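Local coordinates for protein acetolactate synthase isozyme 1 large subunit (Escherichia coli, PDB 6LPI) that belongs to the thiamine diphosphate-dependent enzymes and binds thiamine diphosphate, a magnesium ion and flavin-adenine dinucleotide, at residues B[18-22]-B[147-152]; B[59-65]-B[90-94]; B[135-141]-B[165-171]. All blocks are in the same frame, centred on the assembly; numbering follows the deposited sequence.

Contact 1 (B[18-22]-B[147-152]); sequences FIVHF and LPQVMS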
loop_
_atom_site.group_PDB
_atom_site.type_symbol
_atom_site.label_atom_id
_atom_site.label_comp_id
_atom_site.label_asym_id
_atom_site.label_seq_id
_atom_site.Cartn_x
_atom_site.Cartn_y
_atom_site.Cartn_z
ATOM N N PHE B 18 -14.416 -2.785 26.580
ATOM C CA PHE B 18 -13.213 -3.579 26.361
ATOM C C PHE B 18 -12.502 -3.165 25.089
ATOM O O PHE B 18 -11.268 -3.167 25.037
ATOM C CB PHE B 18 -13.504 -5.067 26.290
ATOM C CG PHE B 18 -12.289 -5.867 25.949
ATOM C CD1 PHE B 18 -11.402 -6.252 26.933
ATOM C CD2 PHE B 18 -12.000 -6.184 24.634
ATOM C CE1 PHE B 18 -10.269 -6.962 26.617
ATOM C CE2 PHE B 18 -10.875 -6.881 24.318
ATOM C CZ PHE B 18 -10.005 -7.270 25.309
ATOM N N ILE B 19 -13.256 -2.869 24.034
ATOM C CA ILE B 19 -12.617 -2.444 22.795
ATOM C C ILE B 19 -11.780 -1.203 23.050
ATOM O O ILE B 19 -10.602 -1.133 22.677
ATOM C CB ILE B 19 -13.672 -2.195 21.706
ATOM C CG1 ILE B 19 -14.243 -3.514 21.202
ATOM C CG2 ILE B 19 -13.045 -1.455 20.556
ATOM C CD1 ILE B 19 -15.643 -3.366 20.683
ATOM N N VAL B 20 -12.374 -0.215 23.723
ATOM C CA VAL B 20 -11.650 1.021 24.010
ATOM C C VAL B 20 -10.436 0.753 24.887
ATOM O O VAL B 20 -9.349 1.289 24.643
ATOM C CB VAL B 20 -12.592 2.048 24.664
ATOM C CG1 VAL B 20 -11.812 3.308 25.042
ATOM C CG2 VAL B 20 -13.713 2.385 23.698
ATOM N N HIS B 21 -10.595 -0.092 25.906
ATOM C CA HIS B 21 -9.485 -0.374 26.808
ATOM C C HIS B 21 -8.331 -1.032 26.067
ATOM O O HIS B 21 -7.165 -0.648 26.233
ATOM C CB HIS B 21 -9.981 -1.263 27.937
ATOM C CG HIS B 21 -8.926 -1.626 28.927
ATOM N ND1 HIS B 21 -8.709 -2.921 29.347
ATOM C CD2 HIS B 21 -8.036 -0.857 29.600
ATOM C CE1 HIS B 21 -7.732 -2.936 30.235
ATOM N NE2 HIS B 21 -7.305 -1.697 30.404
ATOM N N PHE B 22 -8.652 -1.999 25.208
ATOM C CA PHE B 22 -7.643 -2.671 24.404
ATOM C C PHE B 22 -6.928 -1.673 23.506
ATOM O O PHE B 22 -5.691 -1.679 23.408
ATOM C CB PHE B 22 -8.318 -3.784 23.596
ATOM C CG PHE B 22 -7.386 -4.564 22.689
ATOM C CD1 PHE B 22 -7.093 -4.114 21.398
ATOM C CD2 PHE B 22 -6.831 -5.768 23.114
ATOM C CE1 PHE B 22 -6.233 -4.833 20.570
ATOM C CE2 PHE B 22 -5.969 -6.494 22.280
ATOM C CZ PHE B 22 -5.671 -6.028 21.018
ATOM N N LEU B 147 -13.973 -11.610 21.828
ATOM C CA LEU B 147 -13.460 -10.275 21.547
ATOM C C LEU B 147 -11.988 -10.078 21.928
ATOM O O LEU B 147 -11.286 -9.350 21.206
ATOM C CB LEU B 147 -14.364 -9.258 22.226
ATOM C CG LEU B 147 -14.291 -7.878 21.616
ATOM C CD1 LEU B 147 -14.199 -7.995 20.111
ATOM C CD2 LEU B 147 -15.551 -7.187 21.968
ATOM N N PRO B 148 -11.467 -10.616 23.054
ATOM C CA PRO B 148 -10.021 -10.500 23.312
ATOM C C PRO B 148 -9.187 -11.107 22.193
ATOM O O PRO B 148 -8.445 -10.373 21.529
ATOM C CB PRO B 148 -9.863 -11.239 24.640
ATOM C CG PRO B 148 -11.145 -11.020 25.313
ATOM C CD PRO B 148 -12.180 -11.137 24.232
ATOM N N GLN B 149 -9.336 -12.410 21.929
ATOM C CA GLN B 149 -8.488 -13.037 20.916
ATOM C C GLN B 149 -8.591 -12.297 19.598
ATOM O O GLN B 149 -7.574 -11.907 19.015
ATOM C CB GLN B 149 -8.854 -14.509 20.683
ATOM C CG GLN B 149 -7.991 -15.525 21.451
ATOM C CD GLN B 149 -6.500 -15.176 21.462
ATOM O OE1 GLN B 149 -5.845 -15.293 22.505
ATOM N NE2 GLN B 149 -5.962 -14.735 20.319
ATOM N N VAL B 150 -9.822 -12.034 19.153
ATOM C CA VAL B 150 -10.045 -11.309 17.906
ATOM C C VAL B 150 -9.166 -10.076 17.846
ATOM O O VAL B 150 -8.302 -9.949 16.969
ATOM C CB VAL B 150 -11.531 -10.951 17.737
ATOM C CG1 VAL B 150 -11.690 -9.756 16.795
ATOM C CG2 VAL B 150 -12.282 -12.170 17.210
ATOM N N MET B 151 -9.280 -9.209 18.838
ATOM C CA MET B 151 -8.555 -7.963 18.673
ATOM C C MET B 151 -7.070 -8.200 18.752
ATOM O O MET B 151 -6.324 -7.716 17.889
ATOM C CB MET B 151 -9.045 -6.911 19.654
ATOM C CG MET B 151 -10.537 -6.799 19.485
ATOM S SD MET B 151 -11.134 -5.149 19.715
ATOM C CE MET B 151 -10.642 -4.905 21.404
ATOM N N SER B 152 -6.635 -9.054 19.679
ATOM C CA SER B 152 -5.205 -9.318 19.763
ATOM C C SER B 152 -4.691 -9.921 18.461
ATOM O O SER B 152 -3.567 -9.634 18.034
ATOM C CB SER B 152 -4.873 -10.198 20.957
ATOM O OG SER B 152 -3.503 -10.536 20.872
#
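Phe18 and Phe22 both carry CG anti to the backbone N (chi1 175° and 179°), which sends their rings from helix 15-25 toward helix 147-159; Met151 returns between them on a chain bent at chi2 and chi3. This is helix-helix packing in the N-terminal alpha/beta domain, where both helices also lean on strand 166-171 through Ile19 and Val150. The segment axes approach to 10.8 Å, a spacing that large side chains such as Phe and Met can fill. Met151 CB lies over one face of the Phe22 ring, 3.7 Å from its centroid (CH-pi), while SD stands obliquely at 5.1 Å, a Met-aromatic contact. The bent thioether places Met151 CE against Phe18 CE2 (3.5 Å) and beside Phe22 CB. Phe18 also crosses Pro148 at about a right angle, its CZ 3.9 Å from Pro148 CG; at the start of its helix Pro148 forfeits no helical bond by lacking an N-H and gives Phe18 a rigid apolar surface. No hydrogen bond joins the segments, as befits their apolar meeting surface. Deeper, toward the sheet, Ile19 CG1 lies 3.8 Å from Met151 SD and 4.0 Å from Leu147 CD2.

Contact 2 (B[59-65]-B[90-94]); sequences HEQGAGF and NLVTA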
loop_
_atom_site.group_PDB
_atom_site.type_symbol
_atom_site.label_atom_id
_atom_site.label_comp_id
_atom_site.label_asym_id
_atom_site.label_seq_id
_atom_site.Cartn_x
_atom_site.Cartn_y
_atom_site.Cartn_z
ATOM N N HIS B 59 -16.659 11.597 5.550
ATOM C CA HIS B 59 -17.056 10.513 4.670
ATOM C C HIS B 59 -16.181 9.349 5.087
ATOM O O HIS B 59 -14.992 9.543 5.369
ATOM C CB HIS B 59 -16.816 10.869 3.186
ATOM C CG HIS B 59 -17.312 9.842 2.212
ATOM N ND1 HIS B 59 -16.716 8.609 2.045
ATOM C CD2 HIS B 59 -18.332 9.886 1.320
ATOM C CE1 HIS B 59 -17.370 7.923 1.123
ATOM N NE2 HIS B 59 -18.355 8.677 0.666
ATOM N N GLU B 60 -16.769 8.150 5.170
ATOM C CA GLU B 60 -16.014 7.072 5.789
ATOM C C GLU B 60 -14.795 6.721 4.947
ATOM O O GLU B 60 -13.761 6.326 5.500
ATOM C CB GLU B 60 -16.908 5.855 6.042
ATOM C CG GLU B 60 -17.997 6.082 7.117
ATOM C CD GLU B 60 -19.307 6.626 6.540
ATOM O OE1 GLU B 60 -19.283 7.104 5.377
ATOM O OE2 GLU B 60 -20.354 6.565 7.233
ATOM N N GLN B 61 -14.854 6.956 3.628
ATOM C CA GLN B 61 -13.642 6.823 2.826
ATOM C C GLN B 61 -12.558 7.758 3.352
ATOM O O GLN B 61 -11.387 7.367 3.491
ATOM C CB GLN B 61 -13.928 7.154 1.370
ATOM C CG GLN B 61 -12.905 6.539 0.452
ATOM C CD GLN B 61 -12.910 7.114 -0.933
ATOM O OE1 GLN B 61 -12.039 7.920 -1.279
ATOM N NE2 GLN B 61 -13.889 6.715 -1.738
ATOM N N GLY B 62 -12.956 8.988 3.702
ATOM C CA GLY B 62 -12.033 9.916 4.329
ATOM C C GLY B 62 -11.484 9.413 5.651
ATOM O O GLY B 62 -10.282 9.516 5.899
ATOM N N ALA B 63 -12.352 8.872 6.520
ATOM C CA ALA B 63 -11.879 8.296 7.785
ATOM C C ALA B 63 -10.803 7.253 7.538
ATOM O O ALA B 63 -9.754 7.248 8.200
ATOM C CB ALA B 63 -13.030 7.655 8.557
ATOM N N GLY B 64 -11.046 6.371 6.565
ATOM C CA GLY B 64 -10.083 5.331 6.270
ATOM C C GLY B 64 -8.777 5.876 5.725
ATOM O O GLY B 64 -7.700 5.437 6.129
ATOM N N PHE B 65 -8.846 6.859 4.824
ATOM C CA PHE B 65 -7.594 7.375 4.280
ATOM C C PHE B 65 -6.829 8.209 5.313
ATOM O O PHE B 65 -5.595 8.261 5.262
ATOM C CB PHE B 65 -7.859 8.178 3.011
ATOM C CG PHE B 65 -8.038 7.326 1.791
ATOM C CD1 PHE B 65 -7.083 6.371 1.445
ATOM C CD2 PHE B 65 -9.154 7.473 0.980
ATOM C CE1 PHE B 65 -7.233 5.589 0.319
ATOM C CE2 PHE B 65 -9.318 6.677 -0.158
ATOM C CZ PHE B 65 -8.356 5.736 -0.482
ATOM N N ASN B 90 -18.950 2.401 2.568
ATOM C CA ASN B 90 -18.114 3.559 2.272
ATOM C C ASN B 90 -16.655 3.346 2.644
ATOM O O ASN B 90 -15.783 4.009 2.077
ATOM C CB ASN B 90 -18.653 4.788 2.983
ATOM C CG ASN B 90 -19.762 5.467 2.205
ATOM O OD1 ASN B 90 -20.004 5.166 1.016
ATOM N ND2 ASN B 90 -20.463 6.382 2.877
ATOM N N LEU B 91 -16.365 2.421 3.559
ATOM C CA LEU B 91 -14.968 2.139 3.892
ATOM C C LEU B 91 -14.219 1.389 2.792
ATOM O O LEU B 91 -12.976 1.412 2.776
ATOM C CB LEU B 91 -14.912 1.328 5.186
ATOM C CG LEU B 91 -14.983 2.183 6.439
ATOM C CD1 LEU B 91 -15.238 1.311 7.623
ATOM C CD2 LEU B 91 -13.664 2.893 6.592
ATOM N N VAL B 92 -14.945 0.741 1.877
ATOM C CA VAL B 92 -14.359 -0.248 0.962
ATOM C C VAL B 92 -13.127 0.287 0.225
ATOM O O VAL B 92 -12.069 -0.347 0.224
ATOM C CB VAL B 92 -15.429 -0.741 -0.022
ATOM C CG1 VAL B 92 -14.802 -1.583 -1.116
ATOM C CG2 VAL B 92 -16.494 -1.525 0.730
ATOM N N THR B 93 -13.255 1.427 -0.462
ATOM C CA THR B 93 -12.129 1.904 -1.265
ATOM C C THR B 93 -10.892 2.126 -0.398
ATOM O O THR B 93 -9.786 1.720 -0.769
ATOM C CB THR B 93 -12.503 3.187 -1.999
ATOM O OG1 THR B 93 -13.616 2.931 -2.855
ATOM C CG2 THR B 93 -11.363 3.645 -2.868
ATOM N N ALA B 94 -11.069 2.738 0.778
ATOM C CA ALA B 94 -9.943 2.994 1.674
ATOM C C ALA B 94 -9.278 1.702 2.112
ATOM O O ALA B 94 -8.041 1.620 2.175
ATOM C CB ALA B 94 -10.430 3.734 2.907
#
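Asn90 opens the contact with its one hydrogen bond between the segments, from ND2 to Glu60 OE1 at 2.9 Å and nearly straight (162°). Glu60 OE1 lies close to the plane of the Asn90 amide, whereas the donor meets the oxygen from above the carboxylate plane, 40° out of it. With Asn90 CG anti to the carbonyl carbon (chi1 -84°), the amide also reaches over the rim of the His59 ring, ND2 standing 3.7 Å above its plane. That ring is held by the chain itself: His59 is the N-cap of helix 60-74, and its ND1 accepts the backbone N of Gln61 at 3.0 Å in the ring plane. Glu60 and Asn90 both line a thiamine diphosphate pocket, so the bond joins two residues of that pocket. Leu91 starts out away from the other helix, but its CD2 lies 3.6 Å from Glu60 O, an apolar filling beside the first helical turn. Thr93 presents CB to Gln61 NE2 at 3.8 Å, while Gln61 OE1 accepts a hydrogen bond from Asn450 ND2. Ala94 closes the walk. Ala94 CB lies 3.7 Å from Gly64 CA, and a small residue facing a glycine lets the segment axes come within 7.4 Å; Ala94 CA sits over the Phe65 ring, 4.1 Å from the centroid, in a CH-pi contact. Ala94 O accepts a bond from Gln68 NE2, further along the same neighbouring helix. Beneath the pair, Leu91 rests on strands 78-82 and 105-111 and Glu60 touches Ala82, while Phe65 and Thr93 both meet the loop at Thr418, so helices 60-74 and 86-101 are packed between the sheet and that loop.

Contact 3 (B[135-141]-B[165-171]); sequences TKHNYLV and PVWIDIP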
loop_
_atom_site.group_PDB
_atom_site.type_symbol
_atom_site.label_atom_id
_atom_site.label_comp_id
_atom_site.label_asym_id
_atom_site.label_seq_id
_atom_site.Cartn_x
_atom_site.Cartn_y
_atom_site.Cartn_z
ATOM N N THR B 135 -9.135 -7.690 2.271
ATOM C CA THR B 135 -8.500 -7.569 3.568
ATOM C C THR B 135 -7.380 -8.588 3.682
ATOM O O THR B 135 -7.395 -9.611 3.013
ATOM C CB THR B 135 -9.498 -7.779 4.674
ATOM O OG1 THR B 135 -10.304 -8.916 4.334
ATOM C CG2 THR B 135 -10.386 -6.567 4.731
ATOM N N LYS B 136 -6.397 -8.302 4.535
ATOM C CA LYS B 136 -5.466 -9.360 4.909
ATOM C C LYS B 136 -6.138 -10.403 5.799
ATOM O O LYS B 136 -5.745 -11.573 5.776
ATOM C CB LYS B 136 -4.228 -8.776 5.608
ATOM C CG LYS B 136 -3.213 -9.848 5.926
ATOM C CD LYS B 136 -2.219 -9.436 6.961
ATOM C CE LYS B 136 -0.879 -10.007 6.652
ATOM N NZ LYS B 136 0.122 -9.800 7.711
ATOM N N HIS B 137 -7.120 -10.005 6.605
ATOM C CA HIS B 137 -8.033 -10.945 7.260
ATOM C C HIS B 137 -9.211 -10.150 7.825
ATOM O O HIS B 137 -9.136 -8.924 7.942
ATOM C CB HIS B 137 -7.326 -11.734 8.367
ATOM C CG HIS B 137 -8.119 -12.884 8.883
ATOM N ND1 HIS B 137 -8.920 -13.663 8.072
ATOM C CD2 HIS B 137 -8.232 -13.397 10.130
ATOM C CE1 HIS B 137 -9.482 -14.617 8.797
ATOM N NE2 HIS B 137 -9.079 -14.481 10.050
ATOM N N ASN B 138 -10.298 -10.838 8.176
ATOM C CA ASN B 138 -11.463 -10.111 8.673
ATOM C C ASN B 138 -12.207 -10.960 9.693
ATOM O O ASN B 138 -11.934 -12.149 9.846
ATOM C CB ASN B 138 -12.385 -9.681 7.531
ATOM C CG ASN B 138 -13.063 -10.854 6.864
ATOM O OD1 ASN B 138 -12.627 -11.995 7.005
ATOM N ND2 ASN B 138 -14.147 -10.587 6.144
ATOM N N TYR B 139 -13.135 -10.335 10.428
ATOM C CA TYR B 139 -13.828 -11.043 11.506
ATOM C C TYR B 139 -15.282 -10.615 11.596
ATOM O O TYR B 139 -15.622 -9.455 11.350
ATOM C CB TYR B 139 -13.211 -10.807 12.880
ATOM C CG TYR B 139 -11.802 -11.291 13.034
ATOM C CD1 TYR B 139 -10.732 -10.398 12.864
ATOM C CD2 TYR B 139 -11.523 -12.611 13.360
ATOM C CE1 TYR B 139 -9.418 -10.809 13.000
ATOM C CE2 TYR B 139 -10.200 -13.036 13.510
ATOM C CZ TYR B 139 -9.153 -12.130 13.323
ATOM O OH TYR B 139 -7.838 -12.519 13.455
ATOM N N LEU B 140 -16.135 -11.568 11.989
ATOM C CA LEU B 140 -17.471 -11.271 12.484
ATOM C C LEU B 140 -17.574 -11.857 13.885
ATOM O O LEU B 140 -17.740 -13.074 14.038
ATOM C CB LEU B 140 -18.562 -11.845 11.588
ATOM C CG LEU B 140 -19.968 -11.700 12.214
ATOM C CD1 LEU B 140 -20.473 -10.259 12.148
ATOM C CD2 LEU B 140 -20.979 -12.623 11.605
ATOM N N VAL B 141 -17.550 -10.981 14.894
ATOM C CA VAL B 141 -17.570 -11.382 16.300
ATOM C C VAL B 141 -18.993 -11.799 16.638
ATOM O O VAL B 141 -19.891 -10.959 16.720
ATOM C CB VAL B 141 -17.118 -10.242 17.214
ATOM C CG1 VAL B 141 -17.013 -10.740 18.657
ATOM C CG2 VAL B 141 -15.813 -9.693 16.731
ATOM N N PRO B 165 -4.650 -4.440 5.985
ATOM C CA PRO B 165 -5.840 -4.114 6.772
ATOM C C PRO B 165 -6.549 -5.357 7.273
ATOM O O PRO B 165 -6.629 -6.382 6.592
ATOM C CB PRO B 165 -6.727 -3.369 5.770
ATOM C CG PRO B 165 -6.351 -3.962 4.444
ATOM C CD PRO B 165 -4.868 -4.249 4.543
ATOM N N VAL B 166 -7.051 -5.258 8.492
ATOM C CA VAL B 166 -7.933 -6.256 9.061
ATOM C C VAL B 166 -9.227 -5.555 9.433
ATOM O O VAL B 166 -9.219 -4.459 10.013
ATOM C CB VAL B 166 -7.324 -6.961 10.284
ATOM C CG1 VAL B 166 -8.222 -8.116 10.707
ATOM C CG2 VAL B 166 -5.939 -7.455 9.966
ATOM N N TRP B 167 -10.336 -6.205 9.113
ATOM C CA TRP B 167 -11.658 -5.644 9.306
ATOM C C TRP B 167 -12.337 -6.436 10.415
ATOM O O TRP B 167 -12.456 -7.666 10.324
ATOM C CB TRP B 167 -12.445 -5.712 8.000
ATOM C CG TRP B 167 -13.690 -4.910 8.004
ATOM C CD1 TRP B 167 -14.566 -4.760 9.039
ATOM C CD2 TRP B 167 -14.218 -4.154 6.914
ATOM N NE1 TRP B 167 -15.604 -3.948 8.661
ATOM C CE2 TRP B 167 -15.413 -3.560 7.362
ATOM C CE3 TRP B 167 -13.800 -3.924 5.597
ATOM C CZ2 TRP B 167 -16.188 -2.745 6.551
ATOM C CZ3 TRP B 167 -14.577 -3.107 4.786
ATOM C CH2 TRP B 167 -15.761 -2.529 5.272
ATOM N N ILE B 168 -12.770 -5.742 11.463
ATOM C CA ILE B 168 -13.470 -6.376 12.566
ATOM C C ILE B 168 -14.886 -5.813 12.581
ATOM O O ILE B 168 -15.089 -4.621 12.861
ATOM C CB ILE B 168 -12.752 -6.155 13.910
ATOM C CG1 ILE B 168 -11.244 -6.414 13.756
ATOM C CG2 ILE B 168 -13.320 -7.075 14.997
ATOM C CD1 ILE B 168 -10.395 -5.784 14.823
ATOM N N ASP B 169 -15.867 -6.688 12.322
ATOM C CA ASP B 169 -17.286 -6.357 12.381
ATOM C C ASP B 169 -17.857 -6.847 13.719
ATOM O O ASP B 169 -17.798 -8.040 14.030
ATOM C CB ASP B 169 -18.007 -6.993 11.198
ATOM C CG ASP B 169 -19.276 -6.271 10.821
ATOM O OD1 ASP B 169 -20.166 -6.923 10.247
ATOM O OD2 ASP B 169 -19.378 -5.055 11.055
ATOM N N ILE B 170 -18.424 -5.936 14.506
ATOM C CA ILE B 170 -18.841 -6.279 15.864
ATOM C C ILE B 170 -20.320 -5.963 16.050
ATOM O O ILE B 170 -20.722 -4.783 16.037
ATOM C CB ILE B 170 -18.002 -5.543 16.923
ATOM C CG1 ILE B 170 -16.516 -5.638 16.611
ATOM C CG2 ILE B 170 -18.219 -6.153 18.294
ATOM C CD1 ILE B 170 -15.681 -4.639 17.400
ATOM N N PRO B 171 -21.162 -6.986 16.191
ATOM C CA PRO B 171 -22.586 -6.745 16.405
ATOM C C PRO B 171 -22.844 -5.925 17.661
ATOM O O PRO B 171 -22.181 -6.079 18.691
ATOM C CB PRO B 171 -23.166 -8.153 16.527
ATOM C CG PRO B 171 -22.259 -8.985 15.718
ATOM C CD PRO B 171 -20.892 -8.396 15.886
#
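From the His137-Val166 pair to Leu140-Asp169 the two strands run parallel, 4° apart and 4.6 Å between axes, as neighbours in a beta-alpha-beta crossover whose connecting helix is 147-159. The bonds follow the parallel ladder: Tyr139 N gives to Trp167 O at 2.8 Å, and Asp169 N gives back to Tyr139 O at 2.9 Å. Val141 N continues it to Asp169 O at 3.1 Å, and Lys136 N also gives to Pro165 O. On the face toward helix 147-159, the Tyr139 ring lies obliquely against Val166 CG1, 3.7 Å from Tyr139 CE1, and Ile168 meets Val141 through their CG2 atoms; beta-branched Val166 and Ile168 suit an extended strand and give that helix an apolar face. On the Trp167 face, Thr135 CG2 comes to the edge of the indole, 4.0 Å from Trp167 CB. Asn138 CG stands between the backbone N and the carbonyl carbon (chi1 68°), turning its amide away from the neighbouring strand; ND2 bonds Ser131 OG, and OD1 a polar side chain of another protein chain. The backbone thus supplies every hydrogen bond between the segments; side chains pack the helices and, at strand 137-140, outermost in the sheet within this chain, meet a partner chain.

Contacts 1 and 3 share the unit of strand 137-140, helix 147-159 and strand 166-171; they touch where Ile19 CD1 meets Ile170 CD1 at 3.5 Å and where Val150 packs on Ile168. Both are buried, but one is an apolar helix-helix interface and the other a backbone-bonded pair of strands. Contact 2 is only partly buried and lies nearer the centre of the chain, about 22 Å from contact 1 between centres; it mixes close small-residue packing with polar groups of the thiamine diphosphate pocket. It meets contact 3 through Leu91 against Trp167, whereas contact 1 comes no nearer to it than about 13 Å between nearest atoms.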